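Local coordinates for protein glycoside hydrolase family 81 (Clostridium thermocellum, PDB 6FOP) that degrades beta-1,3-glucans such as laminarin as a family 81 glycoside hydrolase of a cellulosome-producing bacterium, probably by cleaving their backbone linkages, at residues L214-Y217 and K218-A221; T525-V528 and E529-N533; N321-I324 and N325-A328; L261-Y264 and P265-R269. All coordinates share one frame; numbering follows the deposited sequence. Where two conformers were deposited one is given.

Interaction 1 (L214-Y217 and K218-A221)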
loop_
_atom_site.group_PDB
_atom_site.type_symbol
_atom_site.label_atom_id
_atom_site.label_comp_id
_atom_site.label_asym_id
_atom_site.label_seq_id
_atom_site.Cartn_x
_atom_site.Cartn_y
_atom_site.Cartn_z
ATOM N N LEU A 214 2.024 34.185 3.012
ATOM C CA LEU A 214 1.926 34.270 1.556
ATOM C C LEU A 214 3.286 34.552 0.935
ATOM O O LEU A 214 3.632 33.965 -0.085
ATOM C CB LEU A 214 0.927 35.345 1.173
ATOM C CG LEU A 214 0.707 35.578 -0.316
ATOM C CD1 LEU A 214 0.139 34.337 -1.005
ATOM C CD2 LEU A 214 -0.225 36.765 -0.505
ATOM N N THR A 215 4.077 35.415 1.575
ATOM C CA THR A 215 5.415 35.746 1.072
ATOM C C THR A 215 6.298 34.501 1.046
ATOM O O THR A 215 7.040 34.277 0.098
ATOM C CB THR A 215 6.056 36.837 1.956
ATOM O OG1 THR A 215 5.216 38.004 1.956
ATOM C CG2 THR A 215 7.408 37.208 1.464
ATOM N N TYR A 216 6.224 33.685 2.096
ATOM C CA TYR A 216 7.029 32.457 2.157
ATOM C C TYR A 216 6.617 31.475 1.068
ATOM O O TYR A 216 7.471 30.918 0.365
ATOM C CB TYR A 216 6.868 31.817 3.526
ATOM C CG TYR A 216 7.777 30.606 3.685
ATOM C CD1 TYR A 216 9.132 30.764 3.991
ATOM C CD2 TYR A 216 7.297 29.310 3.487
ATOM C CE1 TYR A 216 9.976 29.675 4.103
ATOM C CE2 TYR A 216 8.144 28.213 3.624
ATOM C CZ TYR A 216 9.464 28.397 3.939
ATOM O OH TYR A 216 10.281 27.291 4.045
ATOM N N TYR A 217 5.324 31.273 0.890
ATOM C CA TYR A 217 4.837 30.382 -0.180
ATOM C C TYR A 217 5.181 30.928 -1.567
ATOM O O TYR A 217 5.553 30.169 -2.446
ATOM C CB TYR A 217 3.368 30.069 -0.013
ATOM C CG TYR A 217 3.103 28.988 1.029
ATOM C CD1 TYR A 217 3.326 29.216 2.381
ATOM C CD2 TYR A 217 2.631 27.735 0.648
ATOM C CE1 TYR A 217 3.073 28.231 3.323
ATOM C CE2 TYR A 217 2.380 26.747 1.580
ATOM C CZ TYR A 217 2.608 27.007 2.909
ATOM O OH TYR A 217 2.358 26.031 3.851
ATOM N N LYS A 218 5.123 32.251 -1.755
ATOM C CA LYS A 218 5.565 32.851 -3.009
ATOM C C LYS A 218 7.025 32.563 -3.281
ATOM O O LYS A 218 7.399 32.323 -4.425
ATOM C CB LYS A 218 5.283 34.355 -3.014
ATOM C CG LYS A 218 5.664 35.021 -4.321
ATOM C CD LYS A 218 5.476 36.524 -4.273
ATOM C CE LYS A 218 5.934 37.128 -5.599
ATOM N NZ LYS A 218 6.045 38.606 -5.580
ATOM N N ASP A 219 7.854 32.573 -2.230
ATOM C CA ASP A 219 9.271 32.306 -2.412
ATOM C C ASP A 219 9.553 30.997 -3.139
ATOM O O ASP A 219 10.548 30.906 -3.850
ATOM C CB ASP A 219 10.020 32.257 -1.077
ATOM C CG ASP A 219 10.223 33.607 -0.437
ATOM O OD1 ASP A 219 10.208 34.627 -1.134
ATOM O OD2 ASP A 219 10.456 33.622 0.806
ATOM N N TYR A 220 8.726 29.980 -2.913
ATOM C CA TYR A 220 8.931 28.662 -3.553
ATOM C C TYR A 220 7.902 28.314 -4.622
ATOM O O TYR A 220 7.948 27.246 -5.205
ATOM C CB TYR A 220 9.026 27.567 -2.472
ATOM C CG TYR A 220 10.158 27.854 -1.519
ATOM C CD1 TYR A 220 11.482 27.621 -1.890
ATOM C CD2 TYR A 220 9.918 28.496 -0.292
ATOM C CE1 TYR A 220 12.528 27.921 -1.035
ATOM C CE2 TYR A 220 10.955 28.812 0.552
ATOM C CZ TYR A 220 12.257 28.530 0.171
ATOM O OH TYR A 220 13.267 28.845 1.007
ATOM N N ALA A 221 7.028 29.265 -4.974
ATOM C CA ALA A 221 5.933 28.998 -5.922
ATOM C C ALA A 221 6.387 28.741 -7.339
ATOM O O ALA A 221 5.631 28.172 -8.148
ATOM C CB ALA A 221 4.896 30.131 -5.912
#
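Y216 and Y220, one helical turn apart, meet as a T-shaped pair: the edge of Y220 is turned toward the face of Y216, with ring centroids 5.3 Å apart and planes at 61°. The touching atom is Y220 CE2, which stands over the phenol end of the ring, 3.7 Å from Y216 CZ and displaced toward the rim. Different first torsions bring the two rings together. In Y216, CG lies opposite the backbone N (chi1 -175°), whereas Y220 has its CG beside the backbone N (chi1 -59°), swinging the ring back toward the preceding turn. On the way it passes the main chain, with Y220 CD2 3.5 Å from Y216 O.

Underneath, the helix sets the spacing. K218 N donates to L214 O at 2.8 Å and D219 N to T215 O at 3.0 Å, but Y220 N reaches back three residues to Y217 O, at 3.2 Å. Farther out, Y216 OH is hydrogen-bonded to Q292 NE2, which anchors the ring that receives the edge. The neighbouring Y217 turns to the protein interior, where its hydroxyl pairs with that of Y281 and its side chain packs on F175 and L206. The ring pair itself carries no hydrogen bond: the weakly positive C-H rim of Y220 meets the electron-rich face of Y216, a modest electrostatic and dispersive attraction.

Interaction 2 (T525-V528 and E529-N533)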
loop_
_atom_site.group_PDB
_atom_site.type_symbol
_atom_site.label_atom_id
_atom_site.label_comp_id
_atom_site.label_asym_id
_atom_site.label_seq_id
_atom_site.Cartn_x
_atom_site.Cartn_y
_atom_site.Cartn_z
ATOM N N THR A 525 7.703 -3.233 6.010
ATOM C CA THR A 525 7.914 -2.337 7.129
ATOM C C THR A 525 7.082 -1.068 6.979
ATOM O O THR A 525 6.455 -0.594 7.923
ATOM C CB THR A 525 9.415 -2.036 7.262
ATOM O OG1 THR A 525 10.153 -3.283 7.378
ATOM C CG2 THR A 525 9.692 -1.199 8.479
ATOM N N THR A 526 7.070 -0.528 5.755
ATOM C CA THR A 526 6.344 0.720 5.541
ATOM C C THR A 526 4.824 0.490 5.653
ATOM O O THR A 526 4.139 1.252 6.344
ATOM C CB THR A 526 6.699 1.325 4.196
ATOM O OG1 THR A 526 8.115 1.506 4.089
ATOM C CG2 THR A 526 6.017 2.690 4.058
ATOM N N GLU A 527 4.282 -0.558 5.008
ATOM C CA GLU A 527 2.857 -0.809 5.127
ATOM C C GLU A 527 2.422 -1.007 6.565
ATOM O O GLU A 527 1.381 -0.486 6.987
ATOM C CB GLU A 527 2.407 -1.950 4.205
ATOM C CG GLU A 527 0.892 -2.004 4.046
ATOM C CD GLU A 527 0.359 -1.916 2.621
ATOM O OE1 GLU A 527 1.137 -2.105 1.648
ATOM O OE2 GLU A 527 -0.853 -1.607 2.478
ATOM N N VAL A 528 3.234 -1.713 7.341
ATOM C CA VAL A 528 2.905 -1.912 8.749
ATOM C C VAL A 528 2.816 -0.546 9.465
ATOM O O VAL A 528 1.897 -0.303 10.256
ATOM C CB VAL A 528 3.934 -2.831 9.428
ATOM C CG1 VAL A 528 3.808 -2.760 10.948
ATOM C CG2 VAL A 528 3.727 -4.285 8.956
ATOM N N GLU A 529 3.773 0.335 9.187
ATOM C CA GLU A 529 3.759 1.669 9.824
ATOM C C GLU A 529 2.490 2.447 9.440
ATOM O O GLU A 529 1.842 3.074 10.307
ATOM C CB GLU A 529 4.983 2.478 9.420
ATOM C CG GLU A 529 6.273 1.964 10.000
ATOM C CD GLU A 529 6.430 2.214 11.490
ATOM O OE1 GLU A 529 5.868 3.203 12.028
ATOM O OE2 GLU A 529 7.176 1.457 12.122
ATOM N N ALA A 530 2.098 2.381 8.161
ATOM C CA ALA A 530 0.867 3.039 7.725
ATOM C C ALA A 530 -0.377 2.413 8.383
ATOM O O ALA A 530 -1.286 3.116 8.827
ATOM C CB ALA A 530 0.755 3.015 6.202
ATOM N N VAL A 531 -0.406 1.091 8.460
ATOM C CA VAL A 531 -1.511 0.366 9.066
ATOM C C VAL A 531 -1.730 0.777 10.510
ATOM O O VAL A 531 -2.868 1.007 10.945
ATOM C CB VAL A 531 -1.292 -1.150 8.908
ATOM C CG1 VAL A 531 -2.226 -1.940 9.799
ATOM C CG2 VAL A 531 -1.529 -1.528 7.478
ATOM N N CYS A 532 -0.634 0.907 11.249
ATOM C CA CYS A 532 -0.723 1.305 12.634
ATOM C C CYS A 532 -1.359 2.692 12.836
ATOM O O CYS A 532 -1.883 2.982 13.903
ATOM C CB CYS A 532 0.631 1.209 13.300
ATOM S SG CYS A 532 1.210 -0.480 13.500
ATOM N N ASN A 533 -1.286 3.536 11.807
ATOM C CA ASN A 533 -1.951 4.824 11.810
ATOM C C ASN A 533 -3.360 4.824 11.232
ATOM O O ASN A 533 -4.316 5.194 11.946
ATOM C CB ASN A 533 -1.069 5.842 11.070
ATOM C CG ASN A 533 0.126 6.231 11.894
ATOM O OD1 ASN A 533 0.016 7.031 12.825
ATOM N ND2 ASN A 533 1.268 5.681 11.567
HETATM O O HOH W 1 6.878 -1.044 10.667
#
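E529 folds back along its own helix toward T525. Its CG sits beside the backbone N (chi1 -70°), 3.3 Å from T525 O, and a second bend (chi2 -72°) turns the carboxylate so that a water can bridge the two residues. That water donates to E529 OE2 at 2.9 Å and to T525 O at 2.8 Å. The same carbonyl oxygen accepts E529 N, and so serves both the helix and the bridge.

On another side of the helix, V528 CG1 and C532 SG face each other loosely at 4.3 Å. V531 sets its CG2 branch beside the backbone N, which brings this methyl to 3.1 Å from E527 O, an oxygen already bonded by V531 N at 2.8 Å. Farther along the same side of the helix, the E527 carboxylate is buried and gripped by S477 OG and W501 NE1 at OE1 and by Q491 NE2 at OE2. Near the end of the helix, N533 ND2 curls back to E529 O at 3.0 Å.

Buried aliphatic groups facing helix 494-511, with a firmly bonded acid among them, are in keeping with a core helix of the alpha/alpha-barrel catalytic domain of family 81, a member of the six-hairpin clan.

Interaction 3 (N321-I324 and N325-A328)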
loop_
_atom_site.group_PDB
_atom_site.type_symbol
_atom_site.label_atom_id
_atom_site.label_comp_id
_atom_site.label_asym_id
_atom_site.label_seq_id
_atom_site.Cartn_x
_atom_site.Cartn_y
_atom_site.Cartn_z
ATOM N N ASN A 321 -1.601 -33.334 15.335
ATOM C CA ASN A 321 -1.303 -34.241 14.241
ATOM C C ASN A 321 -2.578 -34.667 13.543
ATOM O O ASN A 321 -2.618 -34.783 12.311
ATOM C CB ASN A 321 -0.525 -35.454 14.741
ATOM C CG ASN A 321 -0.051 -36.338 13.612
ATOM O OD1 ASN A 321 0.725 -35.919 12.784
ATOM N ND2 ASN A 321 -0.543 -37.559 13.571
ATOM N N ARG A 322 -3.620 -34.945 14.327
ATOM C CA ARG A 322 -4.890 -35.280 13.705
ATOM C C ARG A 322 -5.445 -34.124 12.864
ATOM O O ARG A 322 -5.969 -34.350 11.754
ATOM C CB ARG A 322 -5.925 -35.706 14.762
ATOM C CG ARG A 322 -7.324 -35.917 14.188
ATOM C CD ARG A 322 -8.237 -36.607 15.178
ATOM N NE ARG A 322 -8.273 -35.960 16.482
ATOM C CZ ARG A 322 -8.994 -34.882 16.785
ATOM N NH1 ARG A 322 -9.771 -34.306 15.866
ATOM N NH2 ARG A 322 -8.925 -34.381 18.017
ATOM N N TYR A 323 -5.324 -32.901 13.366
ATOM C CA TYR A 323 -5.741 -31.755 12.566
ATOM C C TYR A 323 -4.978 -31.667 11.242
ATOM O O TYR A 323 -5.563 -31.348 10.211
ATOM C CB TYR A 323 -5.609 -30.424 13.348
ATOM C CG TYR A 323 -6.276 -30.389 14.701
ATOM C CD1 TYR A 323 -7.349 -31.199 15.016
ATOM C CD2 TYR A 323 -5.799 -29.545 15.699
ATOM C CE1 TYR A 323 -7.924 -31.164 16.283
ATOM C CE2 TYR A 323 -6.350 -29.504 16.954
ATOM C CZ TYR A 323 -7.391 -30.355 17.272
ATOM O OH TYR A 323 -7.937 -30.297 18.533
ATOM N N ILE A 324 -3.689 -31.976 11.288
ATOM C CA ILE A 324 -2.865 -32.030 10.075
ATOM C C ILE A 324 -3.385 -33.110 9.119
ATOM O O ILE A 324 -3.519 -32.862 7.932
ATOM C CB ILE A 324 -1.383 -32.188 10.425
ATOM C CG1 ILE A 324 -0.833 -30.862 10.968
ATOM C CG2 ILE A 324 -0.565 -32.693 9.244
ATOM C CD1 ILE A 324 -0.717 -29.735 9.937
ATOM N N ASN A 325 -3.705 -34.291 9.649
ATOM C CA ASN A 325 -4.282 -35.348 8.805
ATOM C C ASN A 325 -5.629 -34.963 8.217
ATOM O O ASN A 325 -5.923 -35.301 7.065
ATOM C CB ASN A 325 -4.382 -36.666 9.570
ATOM C CG ASN A 325 -3.037 -37.344 9.735
ATOM O OD1 ASN A 325 -2.138 -37.196 8.907
ATOM N ND2 ASN A 325 -2.898 -38.103 10.791
ATOM N N GLU A 326 -6.448 -34.266 8.998
ATOM C CA GLU A 326 -7.744 -33.821 8.505
ATOM C C GLU A 326 -7.535 -32.852 7.327
ATOM O O GLU A 326 -8.222 -32.962 6.308
ATOM C CB GLU A 326 -8.566 -33.189 9.651
ATOM C CG GLU A 326 -9.039 -34.232 10.671
ATOM C CD GLU A 326 -9.598 -33.694 11.979
ATOM O OE1 GLU A 326 -9.607 -32.469 12.196
ATOM O OE2 GLU A 326 -10.047 -34.537 12.828
ATOM N N LEU A 327 -6.595 -31.928 7.462
ATOM C CA LEU A 327 -6.301 -31.016 6.374
ATOM C C LEU A 327 -5.713 -31.739 5.172
ATOM O O LEU A 327 -6.021 -31.391 4.026
ATOM C CB LEU A 327 -5.370 -29.901 6.861
ATOM C CG LEU A 327 -4.982 -28.873 5.802
ATOM C CD1 LEU A 327 -6.176 -28.104 5.257
ATOM C CD2 LEU A 327 -3.947 -27.951 6.380
ATOM N N ALA A 328 -4.844 -32.719 5.412
ATOM C CA ALA A 328 -4.223 -33.446 4.310
ATOM C C ALA A 328 -5.252 -34.125 3.414
ATOM O O ALA A 328 -5.054 -34.208 2.198
ATOM C CB ALA A 328 -3.187 -34.430 4.819
#
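E326 lies alongside R322, one turn earlier in helix 317-329, and its side chain can be followed outward from the backbone. CB rests 3.5 Å from R322 O, the oxygen that accepts E326 N. With CG placed next to its own backbone N (chi1 -70°), that methylene also stays close to R322 O, at 3.3 Å. From there the chain runs out extended, pointing the same way as the arginine, and the carboxylate splits between two neighbours. OE1 comes to the edge of the Y323 ring, 3.8 Å from CD1. OE2 meets R322 twice: its CG at 3.3 Å, and its NH1 at 3.1 Å in a salt bridge with an N-H...O angle of 154°. The acid oxygen lies in the guanidinium plane, while NH1 approaches OE2 from the syn side but 29° out of the carboxylate plane. A bend of the arginine at chi3 turns the guanidinium back for this meeting.

Outside the helix, E636 OE2 takes R322 NH2 in a second salt bridge and also accepts the Y323 hydroxyl. On another flank the amides of N321 and N325 cross at steeply inclined planes, and both OD1 atoms bind N361 ND2. The arginine thus bridges two acids, one on its own helix and one beyond it, and its positive charge probably keeps both E326 and E636 ionised.

Interaction 4 (L261-Y264 and P265-R269)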
loop_
_atom_site.group_PDB
_atom_site.type_symbol
_atom_site.label_atom_id
_atom_site.label_comp_id
_atom_site.label_asym_id
_atom_site.label_seq_id
_atom_site.Cartn_x
_atom_site.Cartn_y
_atom_site.Cartn_z
ATOM N N LEU A 261 7.385 20.553 1.391
ATOM C CA LEU A 261 6.853 19.166 1.373
ATOM C C LEU A 261 5.961 18.981 2.607
ATOM O O LEU A 261 6.306 19.423 3.698
ATOM C CB LEU A 261 7.961 18.129 1.329
ATOM C CG LEU A 261 8.884 18.202 0.116
ATOM C CD1 LEU A 261 10.020 17.203 0.315
ATOM C CD2 LEU A 261 8.108 17.880 -1.151
ATOM N N ALA A 262 4.820 18.361 2.379
ATOM C CA ALA A 262 3.860 18.037 3.416
ATOM C C ALA A 262 4.020 16.527 3.686
ATOM O O ALA A 262 3.955 15.720 2.777
ATOM C CB ALA A 262 2.434 18.366 2.974
ATOM N N LEU A 263 4.104 16.190 4.972
ATOM C CA LEU A 263 4.346 14.821 5.433
ATOM C C LEU A 263 3.163 14.305 6.202
ATOM O O LEU A 263 2.612 15.009 7.026
ATOM C CB LEU A 263 5.575 14.779 6.356
ATOM C CG LEU A 263 6.939 14.679 5.698
ATOM C CD1 LEU A 263 7.256 15.863 4.785
ATOM C CD2 LEU A 263 8.027 14.562 6.768
ATOM N N TYR A 264 2.784 13.063 5.911
ATOM C CA TYR A 264 1.761 12.382 6.680
ATOM C C TYR A 264 2.302 11.944 8.049
ATOM O O TYR A 264 3.533 11.788 8.221
ATOM C CB TYR A 264 1.339 11.146 5.943
ATOM C CG TYR A 264 0.596 11.309 4.638
ATOM C CD1 TYR A 264 -0.668 11.888 4.592
ATOM C CD2 TYR A 264 1.157 10.884 3.428
ATOM C CE1 TYR A 264 -1.385 11.951 3.403
ATOM C CE2 TYR A 264 0.432 10.908 2.250
ATOM C CZ TYR A 264 -0.825 11.460 2.226
ATOM O OH TYR A 264 -1.512 11.426 1.031
ATOM N N PRO A 265 1.407 11.663 9.008
ATOM C CA PRO A 265 1.875 11.164 10.309
ATOM C C PRO A 265 2.813 9.958 10.267
ATOM O O PRO A 265 3.779 9.918 11.039
ATOM C CB PRO A 265 0.568 10.817 11.016
ATOM C CG PRO A 265 -0.392 11.827 10.473
ATOM C CD PRO A 265 -0.032 11.931 9.023
ATOM N N HIS A 266 2.562 8.982 9.393
ATOM C CA HIS A 266 3.495 7.843 9.369
ATOM C C HIS A 266 4.911 8.229 8.949
ATOM O O HIS A 266 5.853 7.444 9.154
ATOM C CB HIS A 266 2.968 6.690 8.507
ATOM C CG HIS A 266 3.113 6.928 7.046
ATOM N ND1 HIS A 266 2.219 7.704 6.347
ATOM C CD2 HIS A 266 4.046 6.521 6.152
ATOM C CE1 HIS A 266 2.611 7.790 5.095
ATOM N NE2 HIS A 266 3.710 7.070 4.947
ATOM N N GLN A 267 5.072 9.405 8.327
ATOM C CA GLN A 267 6.381 9.928 7.939
ATOM C C GLN A 267 6.982 10.816 9.019
ATOM O O GLN A 267 8.179 10.735 9.282
ATOM C CB GLN A 267 6.285 10.734 6.649
ATOM C CG GLN A 267 5.873 9.883 5.448
ATOM C CD GLN A 267 5.413 10.675 4.253
ATOM O OE1 GLN A 267 4.790 11.707 4.407
ATOM N NE2 GLN A 267 5.702 10.195 3.071
ATOM N N TRP A 268 6.184 11.721 9.605
ATOM C CA TRP A 268 6.772 12.658 10.578
ATOM C C TRP A 268 6.867 12.136 11.994
ATOM O O TRP A 268 7.697 12.619 12.772
ATOM C CB TRP A 268 6.071 14.036 10.559
ATOM C CG TRP A 268 4.600 14.129 10.901
ATOM C CD1 TRP A 268 3.593 14.388 10.023
ATOM C CD2 TRP A 268 3.975 14.010 12.191
ATOM N NE1 TRP A 268 2.397 14.461 10.677
ATOM C CE2 TRP A 268 2.607 14.230 12.012
ATOM C CE3 TRP A 268 4.454 13.805 13.489
ATOM C CZ2 TRP A 268 1.684 14.164 13.078
ATOM C CZ3 TRP A 268 3.527 13.740 14.556
ATOM C CH2 TRP A 268 2.170 13.923 14.330
ATOM N N ARG A 269 6.043 11.148 12.345
ATOM C CA ARG A 269 5.997 10.723 13.756
ATOM C C ARG A 269 7.339 10.124 14.185
ATOM O O ARG A 269 7.860 9.209 13.542
ATOM C CB ARG A 269 4.879 9.738 14.001
ATOM C CG ARG A 269 4.605 9.514 15.491
ATOM C CD ARG A 269 3.731 8.305 15.711
ATOM N NE ARG A 269 2.476 8.390 14.988
ATOM C CZ ARG A 269 1.446 9.170 15.341
ATOM N NH1 ARG A 269 1.533 10.002 16.383
ATOM N NH2 ARG A 269 0.353 9.143 14.617
#
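Q267 reaches back to Y264 with its side chain and completes one half of a capping box, at the point where strand 260-263 turns directly into the single-turn helix 265-268. Y264 is the N-cap, with P265 starting the turn, and Q267 OE1 accepts Y264 N at 2.9 Å. The glutamine runs out extended beside the tyrosine, pointing the same way, with its amide inclined to the ring. L263 instead crosses Q267 at about a right angle and lays its CB 3.7 Å from OE1.

Y264 O takes two donors: W268 N at 3.0 Å, in the carbonyl plane, and Q267 N at 2.8 Å, from well above it. H266 and W268 both hold CG between backbone N and carbonyl carbon, the crowded position (chi1 77° and 61°). In H266 this sets the imidazole alongside Y264, the ring planes only 25° apart but slid so far that they barely overlap; H266 CE1 lies 3.8 Å from Y264 CD2. In W268 it throws the indole back over the start of the helix, where P265 CA sits above one face.

Partners farther off hold the polar ends: H56 and K129 at the Y264 hydroxyl, Y534 OH at H266 ND1, and the carbonyl of I287 at W268 NE1. K289 adds a cation-pi contact to the indole. At the pyrrole edge of that indole, W268 CD1 stops 3.2 Å from L263 O, nearly in the ring plane.

How the interactions relate
In chain order the contacts run 214-221, 261-269, 321-328 and 525-533; each is closed within one continuous stretch, so none nests in or crosses another. Interaction 1 belongs to the helix lying against strands 170-175 and 200-206. Interaction 4, its centre about 21 Å away, lies where strand 260-263 leaves its antiparallel sheet. Interactions 3 and 2 both lie in the family 81 C-terminal domain, with centres about 35 Å apart, interaction 3 on the far side of the molecule from interaction 1. Only interactions 4 and 2 touch: R269 NH2 lies 2.8 Å from N533 OD1, probably hydrogen-bonded, joining the sheet's exit to helix 514-534.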